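Local structure of aspartate aminotransferase, mitochondrial (Trypanosoma brucei brucei, 4W5K) at residues A103-I106 with G107-L111; L297-P300 with Q301-A304; R321-L324 with V325-K329; T382-E385 with Y386-A390. The protein probably transfers amino groups between L-aspartate and 2-oxoglutarate as a homodimer, using pyridoxal 5'-phosphate as its cofactor. The protein carries 1 engineered substitution. All coordinates share one frame; numbering follows the deposited sequence.

Contact 1: A103-I106 with G107-L111; sequences ALRI and GGDLL
Arg105 and Asp109 form an intrahelical i to i+4 salt bridge on helix 99-110 of the aspartate aminotransferase fold, a helix whose first residues, among them Gly100 and Thr101, bind pyridoxal phosphate and which runs between the main sheet and the subunit interface. The evidence is a single direct bond: Arg105 NE gives its hydrogen to Asp109 OD2 at 2.9 Å, with an N-H...O angle of 150°. Asp109 OD2 lies at the edge of the guanidinium and close to its plane, yet it is itself approached from above the carboxylate plane, and the two planes stand 76° apart. The pair is therefore not a flat, bidentate ion pair. A bend at the second torsion of Arg105 (chi2 59°) turns the chain along the helix and brings NE to the acid one turn later. The other end of the arginine works across the dimer: NH1 bonds to Pro280 O of the second subunit, and the side chain packs on Arg105 of that subunit.

Underneath, the main-chain bond from Asp109 N to Arg105 O measures 2.8 Å. The next bond, Leu110 N to Ile106 O at 3.0 Å, is weak and poorly aligned. Elsewhere round the helix Leu104 touches the cofactor and Phe135, while Ile106 and Leu110 both meet Leu274 of helix 264-282. A water closes a second path between the charged groups, accepting from Arg105 NH2 at 3.0 Å and donating to Asp109 OD1 at 2.7 Å.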
ATOM      1  N   ALA A 103       1.488  -9.261  -0.512  1.00 15.62           N
ATOM      2  CA  ALA A 103       1.858 -10.400  -1.343  1.00 18.22           C
ATOM      3  C   ALA A 103       0.790 -11.493  -1.316  1.00 18.50           C
ATOM      4  O   ALA A 103       0.507 -12.111  -2.339  1.00 17.35           O
ATOM      5  CB  ALA A 103       3.222 -10.994  -0.895  1.00 17.61           C
ATOM      6  N   LEU A 104       0.206 -11.754  -0.145  1.00 16.24           N
ATOM      7  CA  LEU A 104      -0.876 -12.754  -0.062  1.00 16.04           C
ATOM      8  C   LEU A 104      -2.058 -12.339  -0.926  1.00 14.62           C
ATOM      9  O   LEU A 104      -2.644 -13.161  -1.637  1.00 18.35           O
ATOM     10  CB  LEU A 104      -1.338 -12.934   1.383  1.00 15.95           C
ATOM     11  CG  LEU A 104      -0.266 -13.646   2.201  1.00 18.13           C
ATOM     12  CD1 LEU A 104      -0.499 -13.365   3.680  1.00 21.64           C
ATOM     13  CD2 LEU A 104      -0.285 -15.202   1.906  1.00 17.32           C
ATOM     14  N   ARG A 105      -2.439 -11.068  -0.841  1.00 14.36           N
ATOM     15  CA  ARG A 105      -3.587 -10.565  -1.599  1.00 14.85           C
ATOM     16  C   ARG A 105      -3.314 -10.521  -3.109  1.00 19.43           C
ATOM     17  O   ARG A 105      -4.130 -11.027  -3.913  1.00 18.82           O
ATOM     18  CB  ARG A 105      -3.990  -9.162  -1.111  1.00 15.49           C
ATOM     19  CG  ARG A 105      -5.066  -8.448  -1.966  1.00 16.06           C
ATOM     20  CD  ARG A 105      -6.377  -9.236  -2.039  1.00 17.58           C
ATOM     21  NE  ARG A 105      -7.366  -8.515  -2.847  1.00 17.98           N
ATOM     22  CZ  ARG A 105      -8.233  -7.615  -2.372  1.00 18.14           C
ATOM     23  NH1 ARG A 105      -8.235  -7.318  -1.074  1.00 18.79           N
ATOM     24  NH2 ARG A 105      -9.105  -7.022  -3.201  1.00 18.71           N
ATOM     25  N   ILE A 106      -2.201  -9.899  -3.502  1.00 16.82           N
ATOM     26  CA  ILE A 106      -1.869  -9.808  -4.931  1.00 16.77           C
ATOM     27  C   ILE A 106      -1.644 -11.220  -5.505  1.00 18.37           C
ATOM     28  O   ILE A 106      -2.120 -11.526  -6.587  1.00 19.04           O
ATOM     29  CB  ILE A 106      -0.644  -8.922  -5.184  1.00 18.59           C
ATOM     30  CG1 ILE A 106      -0.982  -7.458  -4.847  1.00 20.38           C
ATOM     31  CG2 ILE A 106      -0.186  -9.031  -6.630  1.00 19.71           C
ATOM     32  CD1 ILE A 106      -2.032  -6.805  -5.738  1.00 23.24           C
ATOM     33  N   GLY A 107      -0.936 -12.075  -4.766  1.00 16.14           N
ATOM     34  CA  GLY A 107      -0.790 -13.471  -5.191  1.00 17.10           C
ATOM     35  C   GLY A 107      -2.113 -14.165  -5.350  1.00 18.32           C
ATOM     36  O   GLY A 107      -2.331 -14.888  -6.345  1.00 18.97           O
ATOM     37  N   GLY A 108      -2.988 -14.034  -4.349  1.00 20.10           N
ATOM     38  CA  GLY A 108      -4.325 -14.611  -4.439  1.00 19.97           C
ATOM     39  C   GLY A 108      -5.105 -14.116  -5.653  1.00 21.02           C
ATOM     40  O   GLY A 108      -5.786 -14.890  -6.347  1.00 21.67           O
ATOM     41  N   ASP A 109      -4.989 -12.814  -5.937  1.00 16.75           N
ATOM     42  CA  ASP A 109      -5.650 -12.232  -7.101  1.00 18.69           C
ATOM     43  C   ASP A 109      -5.041 -12.713  -8.424  1.00 19.09           C
ATOM     44  O   ASP A 109      -5.698 -12.636  -9.476  1.00 21.27           O
ATOM     45  CB  ASP A 109      -5.588 -10.684  -7.043  1.00 20.39           C
ATOM     46  CG  ASP A 109      -6.676 -10.077  -6.142  1.00 22.12           C
ATOM     47  OD1 ASP A 109      -7.757 -10.676  -6.022  1.00 22.62           O
ATOM     48  OD2 ASP A 109      -6.467  -8.969  -5.582  1.00 19.88           O
ATOM     49  N   LEU A 110      -3.797 -13.178  -8.384  1.00 17.87           N
ATOM     50  CA  LEU A 110      -3.104 -13.661  -9.574  1.00 18.48           C
ATOM     51  C   LEU A 110      -3.412 -15.147  -9.870  1.00 19.67           C
ATOM     52  O   LEU A 110      -3.205 -15.597 -10.992  1.00 20.51           O
ATOM     53  CB  LEU A 110      -1.591 -13.499  -9.425  1.00 21.46           C
ATOM     54  CG  LEU A 110      -0.799 -13.745 -10.709  1.00 22.99           C
ATOM     55  CD1 LEU A 110      -1.138 -12.672 -11.761  1.00 24.85           C
ATOM     56  CD2 LEU A 110       0.691 -13.781 -10.392  1.00 24.99           C
ATOM     57  N   LEU A 111      -3.914 -15.878  -8.886  1.00 21.08           N
ATOM     58  CA  LEU A 111      -3.960 -17.342  -9.011  1.00 18.16           C
ATOM     59  C   LEU A 111      -4.722 -17.840 -10.238  1.00 21.03           C
ATOM     60  O   LEU A 111      -4.334 -18.863 -10.827  1.00 21.93           O
ATOM     61  CB  LEU A 111      -4.565 -17.997  -7.755  1.00 19.61           C
ATOM     62  CG  LEU A 111      -3.676 -17.871  -6.511  1.00 23.09           C
ATOM     63  CD1 LEU A 111      -4.319 -18.505  -5.308  1.00 26.95           C
ATOM     64  CD2 LEU A 111      -2.317 -18.520  -6.754  1.00 27.18           C
TER
HETATM   65  O   HOH W   1      -9.817  -8.988  -5.344  1.00 23.16           O

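Contact 2: L297-P300 with Q301-A304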
ATOM      1  N   LEU A 297      21.150  -5.496   2.169  1.00 24.75           N
ATOM      2  CA  LEU A 297      21.497  -6.776   1.553  1.00 23.48           C
ATOM      3  C   LEU A 297      22.611  -6.639   0.514  1.00 27.14           C
ATOM      4  O   LEU A 297      23.315  -7.606   0.224  1.00 28.45           O
ATOM      5  CB  LEU A 297      20.264  -7.420   0.927  1.00 23.01           C
ATOM      6  CG  LEU A 297      19.244  -7.920   1.953  1.00 21.73           C
ATOM      7  CD1 LEU A 297      17.985  -8.443   1.244  1.00 21.99           C
ATOM      8  CD2 LEU A 297      19.873  -8.977   2.917  1.00 27.25           C
ATOM      9  N   LYS A 298      22.808  -5.435  -0.019  1.00 27.92           N
ATOM     10  CA  LYS A 298      23.928  -5.229  -0.951  1.00 31.08           C
ATOM     11  C   LYS A 298      25.247  -4.838  -0.270  1.00 33.47           C
ATOM     12  O   LYS A 298      26.272  -4.675  -0.935  1.00 37.30           O
ATOM     13  CB  LYS A 298      23.550  -4.172  -2.006  1.00 29.51           C
ATOM     14  CG  LYS A 298      22.516  -4.712  -2.999  1.00 31.92           C
ATOM     15  CD  LYS A 298      22.027  -3.663  -3.977  1.00 38.17           C
ATOM     16  CE  LYS A 298      22.133  -4.177  -5.416  1.00 44.46           C
ATOM     17  NZ  LYS A 298      21.305  -5.404  -5.674  1.00 43.47           N
ATOM     18  N   ASP A 299      25.235  -4.693   1.048  1.00 29.35           N
ATOM     19  CA  ASP A 299      26.427  -4.290   1.760  1.00 30.51           C
ATOM     20  C   ASP A 299      26.878  -5.401   2.710  1.00 33.39           C
ATOM     21  O   ASP A 299      26.159  -5.714   3.645  1.00 33.37           O
ATOM     22  CB  ASP A 299      26.170  -3.004   2.538  1.00 34.59           C
ATOM     23  CG  ASP A 299      27.430  -2.461   3.201  1.00 39.49           C
ATOM     24  OD1 ASP A 299      28.120  -1.634   2.577  1.00 44.97           O
ATOM     25  OD2 ASP A 299      27.745  -2.854   4.342  1.00 38.08           O
ATOM     26  N   PRO A 300      28.064  -5.993   2.468  1.00 31.52           N
ATOM     27  CA  PRO A 300      28.540  -7.107   3.309  1.00 31.86           C
ATOM     28  C   PRO A 300      28.559  -6.772   4.801  1.00 34.19           C
ATOM     29  O   PRO A 300      28.149  -7.603   5.614  1.00 36.66           O
ATOM     30  CB  PRO A 300      29.964  -7.360   2.795  1.00 37.63           C
ATOM     31  CG  PRO A 300      29.958  -6.838   1.391  1.00 39.01           C
ATOM     32  CD  PRO A 300      29.006  -5.672   1.384  1.00 34.57           C
ATOM     33  N   GLN A 301      29.030  -5.585   5.165  1.00 33.29           N
ATOM     34  CA  GLN A 301      29.065  -5.208   6.576  1.00 35.96           C
ATOM     35  C   GLN A 301      27.667  -5.112   7.192  1.00 34.32           C
ATOM     36  O   GLN A 301      27.443  -5.579   8.312  1.00 32.97           O
ATOM     37  CB  GLN A 301      29.806  -3.879   6.753  1.00 41.08           C
ATOM     38  CG  GLN A 301      31.311  -4.005   6.674  1.00 48.17           C
ATOM     39  CD  GLN A 301      32.004  -2.661   6.754  1.00 54.98           C
ATOM     40  OE1 GLN A 301      31.756  -1.773   5.939  1.00 57.68           O
ATOM     41  NE2 GLN A 301      32.870  -2.501   7.744  1.00 59.41           N
ATOM     42  N   LEU A 302      26.732  -4.499   6.470  1.00 35.53           N
ATOM     43  CA  LEU A 302      25.382  -4.328   6.997  1.00 30.02           C
ATOM     44  C   LEU A 302      24.692  -5.676   7.063  1.00 27.99           C
ATOM     45  O   LEU A 302      23.904  -5.939   7.977  1.00 26.40           O
ATOM     46  CB  LEU A 302      24.567  -3.349   6.137  1.00 29.71           C
ATOM     47  CG  LEU A 302      24.981  -1.873   6.239  1.00 31.61           C
ATOM     48  CD1 LEU A 302      24.082  -1.016   5.351  1.00 33.93           C
ATOM     49  CD2 LEU A 302      24.933  -1.395   7.681  1.00 32.12           C
ATOM     50  N   THR A 303      24.995  -6.529   6.087  1.00 30.02           N
ATOM     51  CA  THR A 303      24.391  -7.866   6.009  1.00 27.09           C
ATOM     52  C   THR A 303      24.859  -8.704   7.193  1.00 30.45           C
ATOM     53  O   THR A 303      24.060  -9.379   7.850  1.00 28.36           O
ATOM     54  CB  THR A 303      24.743  -8.556   4.671  1.00 27.91           C
ATOM     55  OG1 THR A 303      24.012  -7.923   3.597  1.00 27.81           O
ATOM     56  CG2 THR A 303      24.367 -10.022   4.702  1.00 28.44           C
ATOM     57  N   ALA A 304      26.151  -8.626   7.483  1.00 31.96           N
ATOM     58  CA  ALA A 304      26.702  -9.321   8.639  1.00 31.88           C
ATOM     59  C   ALA A 304      26.057  -8.821   9.940  1.00 32.23           C
ATOM     60  O   ALA A 304      25.747  -9.608  10.832  1.00 32.63           O
ATOM     61  CB  ALA A 304      28.224  -9.137   8.684  1.00 34.79           C
TER
HETATM   62  O   HOH W   2      28.641  -0.361   5.632  1.00 51.55           O
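Asp299 OD2 takes a hydrogen from Leu302 N at 2.9 Å, a capping bond that makes Asp299 the side-chain N-cap of helix 300-331. A water donates to the same Asp299 OD2, also at 2.9 Å. The N-H of Leu302 meets the anti lone pair of OD2 with an N-H...O angle of 153°. Because CG stands opposite the backbone N (chi1 -175°), the carboxylate folds forward over the first turn, where OD2 also lies 3.3 Å from Gln301 CB. A negative group here would probably be stabilised by the partial positive charge of the helix start. The same water reaches on to Gln301 OE1, though only by a weak bond.

The carbonyl of the same aspartate begins the helical pattern: Thr303 N donates to Asp299 O at 2.8 Å. In the first helical turn, Pro300 O accepts from Ala304 N at 2.9 Å. Thr303 OG1 has its stronger partner in Ile296 O, at the end of helix 287-297, which ties the new helix back to the preceding one across the turn. Lys298, within that turn, bridges to Glu74 of helix 69-80. On the apolar side of the cap, Leu302 CD1 rests 4.0 Å from Asp299 CB.

Contact 3: R321-L324 with V325-K329; sequences RKRL and VSELK
Arg323 and Glu327 pair as an i to i+4 salt bridge on the long helix 300-331, with Arg323 NE donating to Glu327 OE2 at 2.9 Å. At 174° the N-H...O line is almost straight. The acceptor lies in the guanidinium plane, at its edge, but the donor meets OE2 on the anti side and 30° out of the carboxylate plane. Both chains are bent at chi2 and run side by side in the same direction; with the two planes 69° apart, NE alone makes the bond. For Arg323 NH2 there is a long, weak ion pair with Glu385 OE2 on helix 384-395, so the bridge faces another acid across the helix interface.

Four successive carbonyls, from Arg321 to Leu324, accept from the N-H four residues on. Arg323 O accepts from Glu327 N at 2.8 Å, and Leu324 O from Leu328 N at 2.9 Å. Arg321 O and Lys322 O likewise receive Val325 N and Ser326 N. The buried guanidinium of Arg321 is served from outside this turn: NH1 donates to Ile340 O and Gln343 OE1, NH2 to Gly345 O, which fastens helix 300-331 to helix 338-342 and the chain just beyond it. Val325 and Leu328 touch the loop residue Trp337, Val325 and Leu324 touch Ile340 of helix 338-342, and Leu324 lies alongside Leu328, its CG 4.1 Å from Leu328 CD1.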
ATOM      1  N   ARG A 321      10.909 -18.196  26.319  1.00 22.45           N
ATOM      2  CA  ARG A 321      10.101 -19.433  26.333  1.00 24.90           C
ATOM      3  C   ARG A 321      10.675 -20.447  27.332  1.00 27.43           C
ATOM      4  O   ARG A 321       9.944 -21.020  28.185  1.00 25.04           O
ATOM      5  CB  ARG A 321      10.027 -20.056  24.924  1.00 23.52           C
ATOM      6  CG  ARG A 321       9.110 -19.313  23.940  1.00 20.33           C
ATOM      7  CD  ARG A 321       9.227 -19.910  22.546  1.00 22.14           C
ATOM      8  NE  ARG A 321       8.233 -19.420  21.598  1.00 21.86           N
ATOM      9  CZ  ARG A 321       6.989 -19.885  21.505  1.00 23.63           C
ATOM     10  NH1 ARG A 321       6.574 -20.834  22.338  1.00 20.75           N
ATOM     11  NH2 ARG A 321       6.156 -19.414  20.574  1.00 23.15           N
ATOM     12  N   LYS A 322      11.989 -20.664  27.245  1.00 24.65           N
ATOM     13  CA  LYS A 322      12.663 -21.635  28.109  1.00 28.23           C
ATOM     14  C   LYS A 322      12.569 -21.216  29.576  1.00 27.74           C
ATOM     15  O   LYS A 322      12.382 -22.049  30.475  1.00 28.74           O
ATOM     16  CB  LYS A 322      14.127 -21.792  27.666  1.00 26.91           C
ATOM     17  CG  LYS A 322      14.997 -22.708  28.529  1.00 33.86           C
ATOM     18  CD  LYS A 322      16.317 -22.981  27.828  1.00 35.42           C
ATOM     19  CE  LYS A 322      17.194 -23.945  28.613  1.00 41.71           C
ATOM     20  NZ  LYS A 322      18.428 -23.267  29.096  1.00 43.60           N
ATOM     21  N   ARG A 323      12.709 -19.913  29.816  1.00 25.73           N
ATOM     22  CA  ARG A 323      12.623 -19.364  31.169  1.00 29.34           C
ATOM     23  C   ARG A 323      11.209 -19.490  31.743  1.00 29.25           C
ATOM     24  O   ARG A 323      11.052 -19.807  32.929  1.00 29.38           O
ATOM     25  CB  ARG A 323      13.061 -17.893  31.173  1.00 31.17           C
ATOM     26  CG  ARG A 323      12.913 -17.191  32.531  1.00 34.80           C
ATOM     27  CD  ARG A 323      14.146 -17.348  33.382  1.00 42.49           C
ATOM     28  NE  ARG A 323      14.006 -16.680  34.679  1.00 44.97           N
ATOM     29  CZ  ARG A 323      14.268 -15.393  34.894  1.00 45.09           C
ATOM     30  NH1 ARG A 323      14.678 -14.623  33.897  1.00 44.26           N
ATOM     31  NH2 ARG A 323      14.124 -14.873  36.110  1.00 42.73           N
ATOM     32  N   LEU A 324      10.189 -19.244  30.913  1.00 25.94           N
ATOM     33  CA  LEU A 324       8.796 -19.449  31.339  1.00 30.50           C
ATOM     34  C   LEU A 324       8.595 -20.882  31.854  1.00 28.91           C
ATOM     35  O   LEU A 324       8.038 -21.126  32.943  1.00 30.08           O
ATOM     36  CB  LEU A 324       7.826 -19.178  30.189  1.00 29.86           C
ATOM     37  CG  LEU A 324       6.329 -19.215  30.517  1.00 35.22           C
ATOM     38  CD1 LEU A 324       6.017 -18.182  31.575  1.00 42.38           C
ATOM     39  CD2 LEU A 324       5.486 -18.935  29.270  1.00 35.43           C
ATOM     40  N   VAL A 325       9.082 -21.841  31.081  1.00 26.97           N
ATOM     41  CA  VAL A 325       8.919 -23.240  31.473  1.00 24.42           C
ATOM     42  C   VAL A 325       9.675 -23.577  32.763  1.00 30.61           C
ATOM     43  O   VAL A 325       9.143 -24.258  33.653  1.00 29.27           O
ATOM     44  CB  VAL A 325       9.371 -24.177  30.350  1.00 22.44           C
ATOM     45  CG1 VAL A 325       9.307 -25.625  30.808  1.00 24.00           C
ATOM     46  CG2 VAL A 325       8.490 -23.948  29.118  1.00 21.55           C
ATOM     47  N   SER A 326      10.898 -23.075  32.887  1.00 29.26           N
ATOM     48  CA  SER A 326      11.683 -23.367  34.078  0.54 33.28           C
ATOM     49  C   SER A 326      11.094 -22.676  35.311  1.00 34.58           C
ATOM     50  O   SER A 326      11.084 -23.251  36.390  1.00 36.63           O
ATOM     51  CB  SER A 326      13.139 -22.952  33.882  0.54 36.32           C
ATOM     52  OG  SER A 326      13.258 -21.547  33.849  0.54 36.88           O
ATOM     53  N   GLU A 327      10.585 -21.457  35.151  1.00 34.95           N
ATOM     54  CA  GLU A 327       9.967 -20.751  36.276  1.00 39.17           C
ATOM     55  C   GLU A 327       8.651 -21.413  36.673  1.00 38.61           C
ATOM     56  O   GLU A 327       8.292 -21.415  37.846  1.00 39.16           O
ATOM     57  CB  GLU A 327       9.713 -19.278  35.947  1.00 41.38           C
ATOM     58  CG  GLU A 327      10.967 -18.421  35.801  1.00 42.15           C
ATOM     59  CD  GLU A 327      11.752 -18.243  37.092  1.00 43.28           C
ATOM     60  OE1 GLU A 327      11.157 -18.246  38.201  1.00 43.54           O
ATOM     61  OE2 GLU A 327      12.987 -18.101  36.990  1.00 47.40           O
ATOM     62  N   LEU A 328       7.922 -21.956  35.699  1.00 32.23           N
ATOM     63  CA  LEU A 328       6.688 -22.676  36.026  1.00 31.13           C
ATOM     64  C   LEU A 328       7.015 -23.897  36.896  1.00 30.42           C
ATOM     65  O   LEU A 328       6.332 -24.184  37.888  1.00 31.44           O
ATOM     66  CB  LEU A 328       5.938 -23.084  34.755  1.00 26.69           C
ATOM     67  CG  LEU A 328       5.068 -21.969  34.133  1.00 29.71           C
ATOM     68  CD1 LEU A 328       4.668 -22.262  32.699  1.00 27.69           C
ATOM     69  CD2 LEU A 328       3.826 -21.740  35.000  1.00 32.39           C
ATOM     70  N   LYS A 329       8.077 -24.611  36.546  1.00 30.94           N
ATOM     71  CA  LYS A 329       8.499 -25.757  37.353  1.00 33.62           C
ATOM     72  C   LYS A 329       8.944 -25.313  38.756  1.00 37.45           C
ATOM     73  O   LYS A 329       8.598 -25.946  39.765  1.00 36.76           O
ATOM     74  CB  LYS A 329       9.619 -26.518  36.650  1.00 37.68           C
ATOM     75  CG  LYS A 329      10.042 -27.773  37.378  1.00 43.55           C
ATOM     76  CD  LYS A 329      11.248 -28.429  36.737  1.00 50.62           C
ATOM     77  CE  LYS A 329      11.574 -29.742  37.442  1.00 60.24           C
ATOM     78  NZ  LYS A 329      12.854 -30.356  36.980  1.00 65.44           N
TER

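Contact 4: T382-E385 with Y386-A390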
ATOM      1  N   THR A 382      11.897  -8.714  33.348  1.00 42.06           N
ATOM      2  CA  THR A 382      11.252  -8.022  34.470  1.00 45.18           C
ATOM      3  C   THR A 382       9.834  -8.505  34.780  1.00 46.19           C
ATOM      4  O   THR A 382       9.270  -8.123  35.801  1.00 49.75           O
ATOM      5  CB  THR A 382      11.188  -6.485  34.247  1.00 52.73           C
ATOM      6  OG1 THR A 382      10.171  -6.168  33.291  1.00 47.19           O
ATOM      7  CG2 THR A 382      12.525  -5.952  33.758  1.00 54.68           C
ATOM      8  N   ASN A 383       9.247  -9.343  33.928  1.00 42.13           N
ATOM      9  CA  ASN A 383       7.889  -9.796  34.210  1.00 39.78           C
ATOM     10  C   ASN A 383       7.677 -11.309  34.122  1.00 41.19           C
ATOM     11  O   ASN A 383       6.584 -11.793  34.406  1.00 42.16           O
ATOM     12  CB  ASN A 383       6.883  -9.090  33.287  1.00 44.12           C
ATOM     13  CG  ASN A 383       7.110  -9.380  31.798  1.00 42.68           C
ATOM     14  OD1 ASN A 383       7.676 -10.415  31.414  1.00 40.87           O
ATOM     15  ND2 ASN A 383       6.639  -8.466  30.950  1.00 40.20           N
ATOM     16  N   VAL A 384       8.706 -12.050  33.721  1.00 38.64           N
ATOM     17  CA  VAL A 384       8.515 -13.472  33.447  1.00 38.19           C
ATOM     18  C   VAL A 384       8.236 -14.232  34.744  1.00 38.53           C
ATOM     19  O   VAL A 384       7.502 -15.218  34.752  1.00 39.15           O
ATOM     20  CB  VAL A 384       9.726 -14.083  32.692  1.00 37.08           C
ATOM     21  CG1 VAL A 384      10.961 -14.130  33.560  1.00 40.34           C
ATOM     22  CG2 VAL A 384       9.381 -15.481  32.150  1.00 33.24           C
ATOM     23  N   GLU A 385       8.774 -13.754  35.857  1.00 42.20           N
ATOM     24  CA  GLU A 385       8.524 -14.426  37.121  1.00 41.85           C
ATOM     25  C   GLU A 385       7.072 -14.247  37.558  1.00 42.92           C
ATOM     26  O   GLU A 385       6.433 -15.206  38.001  1.00 43.19           O
ATOM     27  CB  GLU A 385       9.491 -13.922  38.187  1.00 45.41           C
ATOM     28  CG  GLU A 385      10.899 -14.493  38.013  1.00 47.29           C
ATOM     29  CD  GLU A 385      11.966 -13.699  38.746  1.00 53.26           C
ATOM     30  OE1 GLU A 385      12.045 -12.464  38.554  1.00 50.56           O
ATOM     31  OE2 GLU A 385      12.729 -14.317  39.516  1.00 57.46           O
ATOM     32  N   TYR A 386       6.554 -13.034  37.400  1.00 44.53           N
ATOM     33  CA  TYR A 386       5.179 -12.693  37.771  1.00 46.31           C
ATOM     34  C   TYR A 386       4.174 -13.480  36.927  1.00 45.81           C
ATOM     35  O   TYR A 386       3.190 -14.024  37.442  1.00 41.94           O
ATOM     36  CB  TYR A 386       4.949 -11.180  37.617  1.00 48.84           C
ATOM     37  CG  TYR A 386       3.507 -10.727  37.788  1.00 50.00           C
ATOM     38  CD1 TYR A 386       2.928 -10.652  39.049  1.00 53.29           C
ATOM     39  CD2 TYR A 386       2.734 -10.363  36.688  1.00 47.27           C
ATOM     40  CE1 TYR A 386       1.617 -10.236  39.209  1.00 54.38           C
ATOM     41  CE2 TYR A 386       1.419  -9.952  36.842  1.00 48.82           C
ATOM     42  CZ  TYR A 386       0.868  -9.889  38.109  1.00 54.73           C
ATOM     43  OH  TYR A 386      -0.439  -9.474  38.275  1.00 56.31           O
ATOM     44  N   VAL A 387       4.429 -13.530  35.626  1.00 41.64           N
ATOM     45  CA  VAL A 387       3.531 -14.210  34.710  1.00 37.67           C
ATOM     46  C   VAL A 387       3.526 -15.710  34.979  1.00 37.16           C
ATOM     47  O   VAL A 387       2.468 -16.334  34.954  1.00 41.59           O
ATOM     48  CB  VAL A 387       3.911 -13.942  33.256  1.00 34.83           C
ATOM     49  CG1 VAL A 387       3.143 -14.869  32.327  1.00 34.35           C
ATOM     50  CG2 VAL A 387       3.626 -12.479  32.913  1.00 35.99           C
ATOM     51  N   SER A 388       4.699 -16.280  35.236  1.00 35.54           N
ATOM     52  CA  SER A 388       4.782 -17.707  35.576  1.00 39.65           C
ATOM     53  C   SER A 388       3.967 -18.029  36.824  1.00 39.68           C
ATOM     54  O   SER A 388       3.249 -19.032  36.854  1.00 37.19           O
ATOM     55  CB  SER A 388       6.233 -18.143  35.789  1.00 40.25           C
ATOM     56  OG  SER A 388       7.011 -17.883  34.632  1.00 43.69           O
ATOM     57  N   GLN A 389       4.071 -17.184  37.850  1.00 40.73           N
ATOM     58  CA  GLN A 389       3.351 -17.445  39.100  1.00 43.45           C
ATOM     59  C   GLN A 389       1.860 -17.386  38.829  1.00 42.07           C
ATOM     60  O   GLN A 389       1.101 -18.228  39.305  1.00 42.19           O
ATOM     61  CB  GLN A 389       3.724 -16.440  40.198  1.00 46.26           C
ATOM     62  CG  GLN A 389       3.042 -16.720  41.545  1.00 47.96           C
ATOM     63  CD  GLN A 389       3.518 -18.011  42.203  1.00 49.98           C
ATOM     64  OE1 GLN A 389       4.703 -18.164  42.506  1.00 49.11           O
ATOM     65  NE2 GLN A 389       2.595 -18.949  42.419  1.00 47.89           N
ATOM     66  N   ALA A 390       1.453 -16.394  38.039  1.00 39.01           N
ATOM     67  CA  ALA A 390       0.049 -16.232  37.681  1.00 40.85           C
ATOM     68  C   ALA A 390      -0.477 -17.445  36.897  1.00 41.65           C
ATOM     69  O   ALA A 390      -1.551 -17.958  37.192  1.00 42.61           O
ATOM     70  CB  ALA A 390      -0.148 -14.950  36.880  1.00 39.06           C
TER
HETATM   71  O   HOH W   3       8.437 -10.709  37.345  1.00 34.60           O
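The flat peptide carbonyl of Val384 has Ser388 on both of its faces: Ser388 N comes from one side of the plane and Ser388 OG from the other. The hydroxyl bond is the shorter, 2.7 Å from Ser388 OG to Val384 O against 3.0 Å from Ser388 N to the same oxygen. Both donors lie out of the plane, by 26° for OG and 33° for N, so one acceptor is gripped twice. The serine reaches back because OG lies beside its own backbone N, opposite the carbonyl carbon (chi1 -58°). The bond spans the first turn of helix 384-395, and the hydroxyl thereby acquires an acceptor in a buried setting.

Asn383 occupies the N-cap position but makes no side-chain capping bond. Its amide turns to the preceding loop, OD1 accepting from Asn380 N and ND2 donating to Gly378 O. Its main-chain O does join the helix, taking Val387 N at 3.0 Å. A water also serves the first turn, accepting from Tyr386 N at 3.0 Å and donating to Thr382 O at 3.1 Å.

Tyr386 packs on Ile366, and its hydroxyl bonds to Tyr364 O at the end of helix 354-364. Val387 packs on Val31 and Ile366, members of the small parallel sheet of strands 31-32 and 366-367, whereas Val384 and Ser388 face helix 300-331.

In the fold
The four contacts follow one another along the chain. Contact 1 lies on helix 99-110, beside the cofactor, the main sheet and the dimer interface, its centre about 40 Å from that of contact 3, beyond the centre of the chain. Contacts 2 and 3 share helix 300-331: one caps its start, the other lies near its far end, with centres about 36 Å apart. That long helix runs from beside helix 69-80 to the part built from helices 338-342 and 384-395, consistent with the small domain of this aminotransferase fold. There contacts 3 and 4 meet, centres about 10 Å apart, where Leu324 CD1 comes within 3.2 Å of Ser388 OG, so the two helices pack directly.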